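Succinoglycan biosynthesis protein (Bacillus cereus ATCC 14579, PDB 3B55) binds calcium and is an erythromycin esterase-like protein, possibly involved in succinoglycan biosynthesis, whose reaction is not established. Local coordinates at residues A[377-388]-A[423-434]. The protein carries 1 engineered substitution. Numbering follows the deposited sequence.
Sequences QVKKDQFFIDLR and LGKAFDILVQIQ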
ATOM      1  N   GLN A 377       8.337  -6.786  25.033  1.00 13.20           N
ATOM      2  CA  GLN A 377       8.744  -7.600  26.172  1.00 15.13           C
ATOM      3  C   GLN A 377       8.488  -9.095  25.947  1.00 17.91           C
ATOM      4  O   GLN A 377       8.849  -9.923  26.789  1.00 17.86           O
ATOM      5  CB  GLN A 377       8.037  -7.136  27.447  1.00 16.84           C
ATOM      6  CG  GLN A 377       8.367  -5.702  27.855  1.00 14.41           C
ATOM      7  CD  GLN A 377       9.858  -5.426  27.837  1.00 20.48           C
ATOM      8  OE1 GLN A 377      10.381  -4.860  26.878  1.00 31.04           O
ATOM      9  NE2 GLN A 377      10.552  -5.839  28.890  1.00 24.55           N
ATOM     10  N   VAL A 378       7.857  -9.435  24.824  1.00 15.17           N
ATOM     11  CA  VAL A 378       7.601 -10.836  24.504  1.00 15.44           C
ATOM     12  C   VAL A 378       8.951 -11.459  24.155  1.00 15.86           C
ATOM     13  O   VAL A 378       9.688 -10.910  23.340  1.00 16.41           O
ATOM     14  CB  VAL A 378       6.639 -10.967  23.306  1.00 17.18           C
ATOM     15  CG1 VAL A 378       6.576 -12.415  22.837  1.00 14.73           C
ATOM     16  CG2 VAL A 378       5.252 -10.479  23.710  1.00 14.49           C
ATOM     17  N   LYS A 379       9.280 -12.596  24.765  1.00 18.30           N
ATOM     18  CA  LYS A 379      10.566 -13.239  24.521  1.00 17.85           C
ATOM     19  C   LYS A 379      10.676 -14.065  23.246  1.00 17.23           C
ATOM     20  O   LYS A 379      10.981 -15.256  23.280  1.00 14.27           O
ATOM     21  CB  LYS A 379      10.960 -14.093  25.724  1.00 17.80           C
ATOM     22  CG  LYS A 379      12.395 -13.872  26.170  1.00 23.65           C
ATOM     23  CD  LYS A 379      12.712 -14.703  27.404  1.00 26.69           C
ATOM     24  CE  LYS A 379      13.822 -14.088  28.250  1.00 17.12           C
ATOM     25  NZ  LYS A 379      15.117 -13.951  27.565  1.00 21.04           N
ATOM     26  N   LYS A 380      10.452 -13.406  22.118  1.00 16.41           N
ATOM     27  CA  LYS A 380      10.542 -14.054  20.824  1.00 16.91           C
ATOM     28  C   LYS A 380      11.045 -13.027  19.816  1.00 13.79           C
ATOM     29  O   LYS A 380      10.594 -11.885  19.815  1.00 12.18           O
ATOM     30  CB  LYS A 380       9.174 -14.592  20.405  1.00 17.65           C
ATOM     31  CG  LYS A 380       8.600 -15.665  21.323  1.00 17.01           C
ATOM     32  CD  LYS A 380       7.235 -16.133  20.816  1.00 26.22           C
ATOM     33  CE  LYS A 380       6.699 -17.325  21.608  1.00 33.61           C
ATOM     34  NZ  LYS A 380       6.377 -16.985  23.021  1.00 39.77           N
ATOM     35  N   ASP A 381      11.993 -13.437  18.979  1.00 15.91           N
ATOM     36  CA  ASP A 381      12.568 -12.559  17.968  1.00 15.74           C
ATOM     37  C   ASP A 381      11.494 -11.989  17.046  1.00 15.69           C
ATOM     38  O   ASP A 381      11.488 -10.793  16.773  1.00 15.09           O
ATOM     39  CB  ASP A 381      13.612 -13.322  17.151  1.00 14.39           C
ATOM     40  CG  ASP A 381      14.843 -13.674  17.966  1.00 24.06           C
ATOM     41  OD1 ASP A 381      15.420 -14.761  17.744  1.00 25.95           O
ATOM     42  OD2 ASP A 381      15.244 -12.856  18.826  1.00 26.82           O
ATOM     43  N   GLN A 382      10.603 -12.855  16.565  1.00 13.72           N
ATOM     44  CA  GLN A 382       9.504 -12.466  15.680  1.00 15.17           C
ATOM     45  C   GLN A 382       8.301 -13.357  15.987  1.00 13.17           C
ATOM     46  O   GLN A 382       8.455 -14.531  16.332  1.00 12.64           O
ATOM     47  CB  GLN A 382       9.858 -12.672  14.199  1.00 16.47           C
ATOM     48  CG  GLN A 382      11.178 -12.095  13.730  1.00 24.98           C
ATOM     49  CD  GLN A 382      12.341 -12.986  14.070  1.00 15.89           C
ATOM     50  OE1 GLN A 382      12.202 -14.214  14.142  1.00 18.93           O
ATOM     51  NE2 GLN A 382      13.503 -12.384  14.264  1.00 25.38           N
ATOM     52  N   PHE A 383       7.104 -12.798  15.843  1.00  9.87           N
ATOM     53  CA  PHE A 383       5.884 -13.552  16.090  1.00  8.22           C
ATOM     54  C   PHE A 383       4.675 -12.765  15.623  1.00  9.84           C
ATOM     55  O   PHE A 383       4.763 -11.560  15.392  1.00  9.16           O
ATOM     56  CB  PHE A 383       5.726 -13.854  17.585  1.00  7.51           C
ATOM     57  CG  PHE A 383       5.546 -12.625  18.438  1.00  8.87           C
ATOM     58  CD1 PHE A 383       6.648 -11.904  18.891  1.00 10.09           C
ATOM     59  CD2 PHE A 383       4.273 -12.180  18.779  1.00 12.87           C
ATOM     60  CE1 PHE A 383       6.484 -10.761  19.676  1.00  8.05           C
ATOM     61  CE2 PHE A 383       4.096 -11.041  19.563  1.00  9.60           C
ATOM     62  CZ  PHE A 383       5.202 -10.329  20.014  1.00 11.41           C
ATOM     63  N   PHE A 384       3.554 -13.454  15.448  1.00  8.94           N
ATOM     64  CA  PHE A 384       2.338 -12.764  15.075  1.00 10.81           C
ATOM     65  C   PHE A 384       1.221 -13.243  15.981  1.00 10.88           C
ATOM     66  O   PHE A 384       1.371 -14.241  16.696  1.00  9.89           O
ATOM     67  CB  PHE A 384       1.993 -12.944  13.591  1.00  9.35           C
ATOM     68  CG  PHE A 384       1.715 -14.361  13.173  1.00 12.64           C
ATOM     69  CD1 PHE A 384       2.751 -15.284  13.034  1.00 11.61           C
ATOM     70  CD2 PHE A 384       0.426 -14.743  12.813  1.00  9.01           C
ATOM     71  CE1 PHE A 384       2.508 -16.556  12.533  1.00  8.61           C
ATOM     72  CE2 PHE A 384       0.173 -16.016  12.312  1.00 16.57           C
ATOM     73  CZ  PHE A 384       1.220 -16.925  12.170  1.00 10.92           C
ATOM     74  N   ILE A 385       0.107 -12.527  15.971  1.00  9.07           N
ATOM     75  CA  ILE A 385      -0.998 -12.883  16.842  1.00 14.32           C
ATOM     76  C   ILE A 385      -2.309 -12.327  16.330  1.00 13.93           C
ATOM     77  O   ILE A 385      -2.336 -11.282  15.677  1.00 14.54           O
ATOM     78  CB  ILE A 385      -0.737 -12.341  18.264  1.00 15.95           C
ATOM     79  CG1 ILE A 385      -1.938 -12.611  19.165  1.00 17.22           C
ATOM     80  CG2 ILE A 385      -0.423 -10.854  18.195  1.00 17.05           C
ATOM     81  CD1 ILE A 385      -1.587 -12.578  20.644  1.00 21.10           C
ATOM     82  N   ASP A 386      -3.396 -13.033  16.630  1.00 13.00           N
ATOM     83  CA  ASP A 386      -4.720 -12.597  16.210  1.00 12.84           C
ATOM     84  C   ASP A 386      -5.289 -11.703  17.311  1.00 14.89           C
ATOM     85  O   ASP A 386      -5.688 -12.189  18.374  1.00 11.34           O
ATOM     86  CB  ASP A 386      -5.645 -13.799  16.010  1.00 12.89           C
ATOM     87  CG  ASP A 386      -6.911 -13.436  15.254  1.00 15.60           C
ATOM     88  OD1 ASP A 386      -7.398 -12.299  15.425  1.00 13.13           O
ATOM     89  OD2 ASP A 386      -7.425 -14.293  14.502  1.00 20.17           O
ATOM     90  N   LEU A 387      -5.311 -10.398  17.059  1.00 12.72           N
ATOM     91  CA  LEU A 387      -5.828  -9.434  18.027  1.00 16.24           C
ATOM     92  C   LEU A 387      -7.331  -9.613  18.257  1.00 16.60           C
ATOM     93  O   LEU A 387      -7.859  -9.240  19.302  1.00 16.54           O
ATOM     94  CB  LEU A 387      -5.546  -8.004  17.544  1.00 15.24           C
ATOM     95  CG  LEU A 387      -4.079  -7.657  17.248  1.00 15.09           C
ATOM     96  CD1 LEU A 387      -3.981  -6.236  16.726  1.00 13.74           C
ATOM     97  CD2 LEU A 387      -3.239  -7.824  18.500  1.00 13.99           C
ATOM     98  N   ARG A 388      -8.015 -10.187  17.276  1.00 18.85           N
ATOM     99  CA  ARG A 388      -9.452 -10.398  17.391  1.00 22.14           C
ATOM    100  C   ARG A 388      -9.792 -11.482  18.409  1.00 20.94           C
ATOM    101  O   ARG A 388     -10.932 -11.585  18.850  1.00 22.99           O
ATOM    102  CB  ARG A 388     -10.032 -10.787  16.034  1.00 20.89           C
ATOM    103  CG  ARG A 388      -9.883  -9.725  14.967  1.00 16.58           C
ATOM    104  CD  ARG A 388     -10.184 -10.312  13.599  1.00 17.35           C
ATOM    105  NE  ARG A 388      -9.317 -11.454  13.330  1.00 11.68           N
ATOM    106  CZ  ARG A 388      -9.324 -12.158  12.201  1.00 14.88           C
ATOM    107  NH1 ARG A 388     -10.158 -11.838  11.219  1.00 10.40           N
ATOM    108  NH2 ARG A 388      -8.501 -13.193  12.061  1.00  6.09           N
ATOM    109  N   LEU A 423      -4.864  -0.381  18.974  1.00 12.72           N
ATOM    110  CA  LEU A 423      -4.357  -1.499  18.196  1.00 10.40           C
ATOM    111  C   LEU A 423      -5.415  -2.508  17.793  1.00 12.35           C
ATOM    112  O   LEU A 423      -5.434  -2.958  16.648  1.00  9.65           O
ATOM    113  CB  LEU A 423      -3.231  -2.198  18.956  1.00 10.68           C
ATOM    114  CG  LEU A 423      -2.252  -2.966  18.063  1.00 11.92           C
ATOM    115  CD1 LEU A 423      -1.593  -2.000  17.077  1.00  8.95           C
ATOM    116  CD2 LEU A 423      -1.208  -3.640  18.930  1.00  3.87           C
ATOM    117  N   GLY A 424      -6.281  -2.872  18.734  1.00 10.79           N
ATOM    118  CA  GLY A 424      -7.331  -3.832  18.444  1.00 12.91           C
ATOM    119  C   GLY A 424      -8.318  -3.351  17.395  1.00 13.12           C
ATOM    120  O   GLY A 424      -8.937  -4.160  16.710  1.00 14.28           O
ATOM    121  N   LYS A 425      -8.479  -2.038  17.261  1.00 11.51           N
ATOM    122  CA  LYS A 425      -9.412  -1.509  16.271  1.00 17.21           C
ATOM    123  C   LYS A 425      -8.740  -1.295  14.916  1.00 12.29           C
ATOM    124  O   LYS A 425      -9.369  -1.453  13.875  1.00 14.55           O
ATOM    125  CB  LYS A 425     -10.019  -0.197  16.764  1.00 15.81           C
ATOM    126  CG  LYS A 425     -10.786  -0.348  18.075  1.00 23.78           C
ATOM    127  CD  LYS A 425     -11.537   0.924  18.462  1.00 26.49           C
ATOM    128  CE  LYS A 425     -12.164   0.766  19.843  1.00 30.00           C
ATOM    129  NZ  LYS A 425     -13.191   1.806  20.151  1.00 39.56           N
ATOM    130  N   ALA A 426      -7.460  -0.949  14.937  1.00 11.80           N
ATOM    131  CA  ALA A 426      -6.719  -0.709  13.710  1.00 13.05           C
ATOM    132  C   ALA A 426      -6.365  -1.985  12.945  1.00 14.15           C
ATOM    133  O   ALA A 426      -6.431  -2.008  11.713  1.00 12.62           O
ATOM    134  CB  ALA A 426      -5.453   0.065  14.022  1.00 13.57           C
ATOM    135  N   PHE A 427      -6.003  -3.045  13.667  1.00 12.28           N
ATOM    136  CA  PHE A 427      -5.613  -4.293  13.018  1.00  7.10           C
ATOM    137  C   PHE A 427      -6.246  -5.564  13.568  1.00  9.11           C
ATOM    138  O   PHE A 427      -6.512  -5.685  14.769  1.00  8.37           O
ATOM    139  CB  PHE A 427      -4.098  -4.476  13.094  1.00  7.87           C
ATOM    140  CG  PHE A 427      -3.308  -3.336  12.525  1.00  7.38           C
ATOM    141  CD1 PHE A 427      -3.252  -3.126  11.149  1.00 10.26           C
ATOM    142  CD2 PHE A 427      -2.603  -2.478  13.366  1.00  3.86           C
ATOM    143  CE1 PHE A 427      -2.496  -2.071  10.613  1.00  9.54           C
ATOM    144  CE2 PHE A 427      -1.844  -1.420  12.843  1.00  6.03           C
ATOM    145  CZ  PHE A 427      -1.791  -1.216  11.462  1.00  5.33           C
ATOM    146  N   ASP A 428      -6.456  -6.524  12.674  1.00  8.39           N
ATOM    147  CA  ASP A 428      -7.014  -7.819  13.036  1.00  9.75           C
ATOM    148  C   ASP A 428      -5.837  -8.720  13.426  1.00  9.33           C
ATOM    149  O   ASP A 428      -5.951  -9.570  14.301  1.00  9.71           O
ATOM    150  CB  ASP A 428      -7.740  -8.457  11.840  1.00  9.57           C
ATOM    151  CG  ASP A 428      -8.878  -7.599  11.312  1.00 14.77           C
ATOM    152  OD1 ASP A 428      -9.765  -7.218  12.113  1.00 20.73           O
ATOM    153  OD2 ASP A 428      -8.888  -7.308  10.094  1.00 11.90           O
ATOM    154  N   ILE A 429      -4.697  -8.519  12.774  1.00  9.69           N
ATOM    155  CA  ILE A 429      -3.521  -9.345  13.039  1.00  7.95           C
ATOM    156  C   ILE A 429      -2.255  -8.513  13.166  1.00  8.83           C
ATOM    157  O   ILE A 429      -1.994  -7.645  12.331  1.00  9.99           O
ATOM    158  CB  ILE A 429      -3.339 -10.371  11.903  1.00  9.04           C
ATOM    159  CG1 ILE A 429      -4.611 -11.223  11.792  1.00  7.67           C
ATOM    160  CG2 ILE A 429      -2.103 -11.257  12.165  1.00  6.81           C
ATOM    161  CD1 ILE A 429      -4.688 -12.065  10.532  1.00  8.65           C
ATOM    162  N   LEU A 430      -1.468  -8.777  14.210  1.00  9.64           N
ATOM    163  CA  LEU A 430      -0.222  -8.047  14.410  1.00 10.17           C
ATOM    164  C   LEU A 430       1.015  -8.939  14.328  1.00 10.32           C
ATOM    165  O   LEU A 430       1.065 -10.019  14.915  1.00 11.08           O
ATOM    166  CB  LEU A 430      -0.198  -7.329  15.764  1.00 11.99           C
ATOM    167  CG  LEU A 430       1.087  -6.487  15.900  1.00 13.55           C
ATOM    168  CD1 LEU A 430       0.785  -5.019  15.613  1.00 13.48           C
ATOM    169  CD2 LEU A 430       1.679  -6.642  17.282  1.00 13.64           C
ATOM    170  N   VAL A 431       2.012  -8.465  13.592  1.00  9.85           N
ATOM    171  CA  VAL A 431       3.270  -9.173  13.438  1.00  7.53           C
ATOM    172  C   VAL A 431       4.345  -8.311  14.082  1.00  7.53           C
ATOM    173  O   VAL A 431       4.624  -7.206  13.614  1.00  7.84           O
ATOM    174  CB  VAL A 431       3.600  -9.395  11.955  1.00  9.94           C
ATOM    175  CG1 VAL A 431       4.994  -9.982  11.815  1.00  9.91           C
ATOM    176  CG2 VAL A 431       2.555 -10.312  11.333  1.00  3.86           C
ATOM    177  N   GLN A 432       4.937  -8.811  15.164  1.00  7.35           N
ATOM    178  CA  GLN A 432       5.975  -8.072  15.882  1.00  6.17           C
ATOM    179  C   GLN A 432       7.372  -8.567  15.518  1.00  8.50           C
ATOM    180  O   GLN A 432       7.624  -9.768  15.478  1.00 10.07           O
ATOM    181  CB  GLN A 432       5.766  -8.217  17.400  1.00  5.12           C
ATOM    182  CG  GLN A 432       6.808  -7.506  18.263  1.00  5.26           C
ATOM    183  CD  GLN A 432       6.583  -5.997  18.356  1.00  6.74           C
ATOM    184  OE1 GLN A 432       7.440  -5.259  18.845  1.00 11.31           O
ATOM    185  NE2 GLN A 432       5.419  -5.539  17.906  1.00  4.13           N
ATOM    186  N   ILE A 433       8.268  -7.627  15.243  1.00  8.84           N
ATOM    187  CA  ILE A 433       9.656  -7.929  14.904  1.00  5.96           C
ATOM    188  C   ILE A 433      10.465  -7.119  15.918  1.00  7.19           C
ATOM    189  O   ILE A 433      10.534  -5.887  15.842  1.00  3.90           O
ATOM    190  CB  ILE A 433       9.969  -7.496  13.454  1.00  7.84           C
ATOM    191  CG1 ILE A 433       8.966  -8.150  12.512  1.00  4.35           C
ATOM    192  CG2 ILE A 433      11.386  -7.925  13.059  1.00  8.26           C
ATOM    193  CD1 ILE A 433       9.124  -7.728  11.071  1.00  9.43           C
ATOM    194  N   GLN A 434      11.060  -7.818  16.879  1.00  5.70           N
ATOM    195  CA  GLN A 434      11.799  -7.171  17.956  1.00  9.17           C
ATOM    196  C   GLN A 434      13.048  -6.385  17.568  1.00 11.70           C
ATOM    197  O   GLN A 434      13.382  -5.405  18.232  1.00  9.83           O
ATOM    198  CB  GLN A 434      12.115  -8.205  19.040  1.00  9.17           C
ATOM    199  CG  GLN A 434      10.888  -9.020  19.467  1.00  8.67           C
ATOM    200  CD  GLN A 434       9.843  -8.199  20.225  1.00 11.54           C
ATOM    201  OE1 GLN A 434       9.551  -7.060  19.868  1.00 12.05           O
ATOM    202  NE2 GLN A 434       9.265  -8.790  21.269  1.00 14.21           N
TER
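The Phe383 ring is sandwiched between Val378, from the loop before its strand, and Gln432 of the neighbouring strand: CG1 of Val378 sits over one face, and Gln432 CB makes a CH-pi contact with the other, 3.8 Å from the ring centroid. With its chi1 of 64°, Phe383 turns its ring alongside the Gln432 side chain, both pointing the same way, while Gln434 NE2 lies at the ring edge. That amide nitrogen donates to Val378 O (3.0 Å), on a lone pair in the carbonyl plane, and also to Phe375 O of helix 371-376, tying the loop before strand 382-386 to the corner at Gln434.

From this end, strands 382-386 and 429-433 run antiparallel at 165°. Phe383 with Gln432 and Ile385 with Leu430 form the hydrogen-bonded pairs; on the other face, Phe384 CB packs on Val431 CG2 at 3.5 Å. Strand 51-53 borders 382-386 and strand 336-344 borders 429-433, making the pair part of the large mixed sheet.

Past the strand, the Leu387 CD1 methyl reaches CG of Leu423 (3.9 Å) and CB of Phe427, packing the end of strand 382-386 against the start of helix 423-426 and the residue that follows its last turn. Arg388 bends at chi3 to lay its guanidinium face over Asp428 CB. It grips Asp386 side-on in a salt bridge, with NE pointing almost straight at OD1 (3.0 Å). NH2 meets OD2 from above the carboxylate plane (2.9 Å). OD1 also takes the Arg388 backbone N in an Asx turn; NH2 also reaches Met71 O, and Asp428 OD2 is held by Ser338 N. The doubly gripped carboxylate of Asp386 is thus fixed in rotation and probably remains ionised despite its burial.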